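Local coordinates for Lmo0488 protein (Listeria monocytogenes serovar 1/2a, PDB 5TED), which binds shikimate through its effector-binding domain and, as a LysR-type regulator that probably binds DNA, activates protocatechuate biosynthesis genes, at residues Y105-D110 with P129-Y134. Numbering follows the deposited sequence.
Sequences YIFFSD and PKIGCY. With SKM ((3R,4S,5R)-3,4,5-trihydroxycyclohex-1-ene-1-carboxylic acid), chain D.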
ATOM      1  N   TYR A 105      10.978 -14.927  -9.738  1.00 19.42           N
ATOM      2  CA  TYR A 105      10.752 -13.911  -8.723  1.00 22.52           C
ATOM      3  C   TYR A 105       9.594 -12.992  -9.072  1.00 18.88           C
ATOM      4  O   TYR A 105       9.346 -12.668 -10.239  1.00 18.63           O
ATOM      5  CB  TYR A 105      11.996 -13.045  -8.530  1.00 24.00           C
ATOM      6  CG  TYR A 105      12.934 -13.573  -7.487  1.00 19.47           C
ATOM      7  CD1 TYR A 105      13.876 -14.547  -7.811  1.00 20.40           C
ATOM      8  CD2 TYR A 105      12.891 -13.095  -6.182  1.00 16.21           C
ATOM      9  CE1 TYR A 105      14.744 -15.047  -6.861  1.00 21.16           C
ATOM     10  CE2 TYR A 105      13.760 -13.573  -5.226  1.00 19.70           C
ATOM     11  CZ  TYR A 105      14.691 -14.540  -5.576  1.00 17.77           C
ATOM     12  OH  TYR A 105      15.532 -15.028  -4.629  1.00 20.65           O
ATOM     13  N   ILE A 106       8.906 -12.568  -8.020  1.00 18.49           N
ATOM     14  CA  ILE A 106       8.117 -11.346  -8.002  1.00 16.48           C
ATOM     15  C   ILE A 106       9.080 -10.305  -7.444  1.00 22.55           C
ATOM     16  O   ILE A 106       9.395 -10.311  -6.250  1.00 20.73           O
ATOM     17  CB  ILE A 106       6.868 -11.489  -7.133  1.00 16.16           C
ATOM     18  CG1 ILE A 106       5.941 -12.564  -7.714  1.00 24.11           C
ATOM     19  CG2 ILE A 106       6.158 -10.137  -6.987  1.00 15.89           C
ATOM     20  CD1 ILE A 106       5.218 -13.339  -6.657  1.00 24.77           C
ATOM     21  N   PHE A 107       9.594  -9.452  -8.322  1.00 18.94           N
ATOM     22  CA  PHE A 107      10.700  -8.549  -8.035  1.00 16.68           C
ATOM     23  C   PHE A 107      10.190  -7.135  -7.789  1.00 23.44           C
ATOM     24  O   PHE A 107       9.142  -6.741  -8.308  1.00 20.48           O
ATOM     25  CB  PHE A 107      11.682  -8.542  -9.214  1.00 20.19           C
ATOM     26  CG  PHE A 107      13.137  -8.650  -8.819  1.00 22.27           C
ATOM     27  CD1 PHE A 107      13.639  -9.823  -8.292  1.00 19.00           C
ATOM     28  CD2 PHE A 107      14.009  -7.584  -9.018  1.00 22.60           C
ATOM     29  CE1 PHE A 107      14.988  -9.934  -7.956  1.00 24.22           C
ATOM     30  CE2 PHE A 107      15.344  -7.680  -8.674  1.00 21.92           C
ATOM     31  CZ  PHE A 107      15.836  -8.862  -8.139  1.00 24.30           C
ATOM     32  N   PHE A 108      10.927  -6.374  -6.978  1.00 21.37           N
ATOM     33  CA  PHE A 108      10.597  -4.963  -6.804  1.00 21.95           C
ATOM     34  C   PHE A 108      10.912  -4.178  -8.069  1.00 19.52           C
ATOM     35  O   PHE A 108      11.941  -4.401  -8.713  1.00 19.68           O
ATOM     36  CB  PHE A 108      11.374  -4.365  -5.631  1.00 16.98           C
ATOM     37  CG  PHE A 108      10.784  -4.696  -4.285  1.00 18.95           C
ATOM     38  CD1 PHE A 108       9.574  -4.156  -3.889  1.00 18.79           C
ATOM     39  CD2 PHE A 108      11.429  -5.586  -3.431  1.00 17.84           C
ATOM     40  CE1 PHE A 108       9.018  -4.479  -2.653  1.00 20.12           C
ATOM     41  CE2 PHE A 108      10.877  -5.912  -2.207  1.00 18.45           C
ATOM     42  CZ  PHE A 108       9.678  -5.357  -1.816  1.00 13.16           C
ATOM     43  N   SER A 109      10.027  -3.246  -8.419  1.00 19.86           N
ATOM     44  CA  SER A 109      10.258  -2.386  -9.575  1.00 27.36           C
ATOM     45  C   SER A 109      11.412  -1.422  -9.303  1.00 24.84           C
ATOM     46  O   SER A 109      11.868  -1.259  -8.172  1.00 17.77           O
ATOM     47  CB  SER A 109       9.003  -1.588  -9.916  1.00 23.82           C
ATOM     48  OG  SER A 109       8.634  -0.801  -8.804  1.00 37.76           O
ATOM     49  N   ASP A 110      11.873  -0.766 -10.377  1.00 19.55           N
ATOM     50  CA  ASP A 110      12.989   0.173 -10.314  1.00 22.24           C
ATOM     51  C   ASP A 110      12.718   1.360  -9.401  1.00 17.97           C
ATOM     52  O   ASP A 110      13.667   2.028  -8.984  1.00 24.42           O
ATOM     53  CB  ASP A 110      13.313   0.712 -11.709  1.00 26.30           C
ATOM     54  CG  ASP A 110      13.671  -0.376 -12.691  1.00 40.86           C
ATOM     55  OD1 ASP A 110      14.109  -1.462 -12.260  1.00 43.73           O
ATOM     56  OD2 ASP A 110      13.496  -0.149 -13.905  1.00 54.32           O
ATOM     57  N   PRO A 129      18.827 -13.224 -11.296  1.00 24.66           N
ATOM     58  CA  PRO A 129      17.560 -13.850 -10.907  1.00 24.18           C
ATOM     59  C   PRO A 129      16.584 -13.903 -12.078  1.00 22.08           C
ATOM     60  O   PRO A 129      16.553 -13.009 -12.924  1.00 28.57           O
ATOM     61  CB  PRO A 129      17.064 -12.943  -9.777  1.00 27.97           C
ATOM     62  CG  PRO A 129      17.627 -11.609 -10.131  1.00 27.74           C
ATOM     63  CD  PRO A 129      19.014 -11.918 -10.642  1.00 23.63           C
ATOM     64  N   LYS A 130      15.815 -14.988 -12.144  1.00 25.77           N
ATOM     65  CA  LYS A 130      14.701 -15.066 -13.089  1.00 30.43           C
ATOM     66  C   LYS A 130      13.554 -14.232 -12.546  1.00 24.88           C
ATOM     67  O   LYS A 130      13.053 -14.508 -11.454  1.00 30.22           O
ATOM     68  CB  LYS A 130      14.246 -16.505 -13.310  1.00 36.55           C
ATOM     69  CG  LYS A 130      15.295 -17.405 -13.929  1.00 47.18           C
ATOM     70  CD  LYS A 130      14.753 -18.797 -14.155  1.00 54.60           C
ATOM     71  CE  LYS A 130      15.765 -19.620 -14.924  1.00 65.60           C
ATOM     72  NZ  LYS A 130      16.929 -19.996 -14.071  1.00 65.97           N
ATOM     73  N   ILE A 131      13.157 -13.203 -13.287  1.00 28.06           N
ATOM     74  CA  ILE A 131      12.111 -12.284 -12.854  1.00 28.09           C
ATOM     75  C   ILE A 131      10.851 -12.553 -13.660  1.00 24.09           C
ATOM     76  O   ILE A 131      10.838 -12.393 -14.888  1.00 23.03           O
ATOM     77  CB  ILE A 131      12.560 -10.824 -12.979  1.00 23.80           C
ATOM     78  CG1 ILE A 131      13.733 -10.591 -12.019  1.00 20.14           C
ATOM     79  CG2 ILE A 131      11.399  -9.892 -12.634  1.00 25.77           C
ATOM     80  CD1 ILE A 131      14.483  -9.277 -12.244  1.00 23.00           C
ATOM     81  N   GLY A 132       9.793 -12.961 -12.967  1.00 20.35           N
ATOM     82  CA  GLY A 132       8.521 -13.244 -13.592  1.00 24.69           C
ATOM     83  C   GLY A 132       7.668 -12.001 -13.743  1.00 23.97           C
ATOM     84  O   GLY A 132       6.976 -11.846 -14.752  1.00 23.99           O
ATOM     85  N   CYS A 133       7.719 -11.100 -12.766  1.00 24.41           N
ATOM     86  CA  CYS A 133       6.928  -9.875 -12.812  1.00 27.17           C
ATOM     87  C   CYS A 133       7.531  -8.863 -11.847  1.00 29.38           C
ATOM     88  O   CYS A 133       8.382  -9.193 -11.019  1.00 22.53           O
ATOM     89  CB  CYS A 133       5.463 -10.140 -12.460  1.00 24.11           C
ATOM     90  SG  CYS A 133       5.186 -10.803 -10.792  1.00 22.06           S
ATOM     91  N   TYR A 134       7.088  -7.614 -11.969  1.00 25.85           N
ATOM     92  CA  TYR A 134       7.487  -6.572 -11.034  1.00 19.50           C
ATOM     93  C   TYR A 134       6.272  -6.055 -10.276  1.00 22.38           C
ATOM     94  O   TYR A 134       5.151  -6.023 -10.807  1.00 16.73           O
ATOM     95  CB  TYR A 134       8.174  -5.391 -11.741  1.00 20.06           C
ATOM     96  CG  TYR A 134       9.515  -5.706 -12.400  1.00 26.43           C
ATOM     97  CD1 TYR A 134      10.700  -5.632 -11.682  1.00 20.95           C
ATOM     98  CD2 TYR A 134       9.593  -6.056 -13.746  1.00 30.31           C
ATOM     99  CE1 TYR A 134      11.928  -5.889 -12.281  1.00 29.08           C
ATOM    100  CE2 TYR A 134      10.818  -6.320 -14.351  1.00 31.09           C
ATOM    101  CZ  TYR A 134      11.979  -6.240 -13.611  1.00 30.59           C
ATOM    102  OH  TYR A 134      13.198  -6.499 -14.183  1.00 27.76           O
TER
HETATM  103  O12 SKM D 401       7.718  -0.706   0.252  1.00 15.27           O
HETATM  104  C8  SKM D 401       8.431  -1.263  -0.849  1.00 15.96           C
HETATM  105  C6  SKM D 401       8.546  -0.368  -1.883  1.00 13.02           C
HETATM  106  O7  SKM D 401       9.269  -0.928  -2.979  1.00 16.36           O
HETATM  107  C5  SKM D 401       9.358   1.012  -1.475  1.00 12.35           C
HETATM  108  C4  SKM D 401      10.644   0.745  -0.822  1.00 17.90           C
HETATM  109  C1  SKM D 401      11.741   1.818  -0.735  1.00 17.30           C
HETATM  110  O2  SKM D 401      11.701   2.797  -1.534  1.00 19.67           O
HETATM  111  O3  SKM D 401      12.678   1.705   0.114  1.00 18.72           O
HETATM  112  C10 SKM D 401      10.878  -0.678  -0.124  1.00 13.27           C
HETATM  113  C9  SKM D 401       9.956  -1.755  -0.322  1.00 16.11           C
HETATM  114  O11 SKM D 401       9.807  -2.421   0.868  1.00 14.29           O
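A beta bulge interrupts this parallel strand pair: Tyr-105 O accepts two hydrogen bonds, from Gly-132 N at 2.8 Å and a weak one from Cys-133 N at 3.4 Å. The bulge lies in a beta-alpha-beta unit of the LysR effector-binding domain, strands 104-108 and 130-135 being linked through helix 115-124. Gly-132, whose backbone is turned into the helical region, is the extra residue: Tyr-105 pairs with Ile-131, but Ile-106 already pairs with Cys-133. On either side of the bulge the pairing is regular, Tyr-105 N donating to Lys-130 O (2.7 Å) and Phe-107 N almost straight (174°) to Cys-133 O. On the sheet face shared by Tyr-105, Phe-107, Ile-131 and Tyr-134, the Ile-131 branch CG1 lies beside its own backbone N and carries CD1 over one face of the Phe-107 ring, 3.8 Å from the centroid and 17° off the normal, a CH-pi contact. Pro-129 CG meets the far end of that ring at CE1 and CZ, while helix 115-124 also packs on Phe-107. On the reverse face, Cys-133 SG sits between its backbone N and carbonyl carbon, 3.6 Å from Ile-106 CG1. Cys-133 and Tyr-134 also pair in parallel with a strand of the second subunit, continuing the sheet across the dimer. At the pocket end, Phe-108 points away from strand 130-135, and its CD1 approaches shikimate O7 at 3.4 Å.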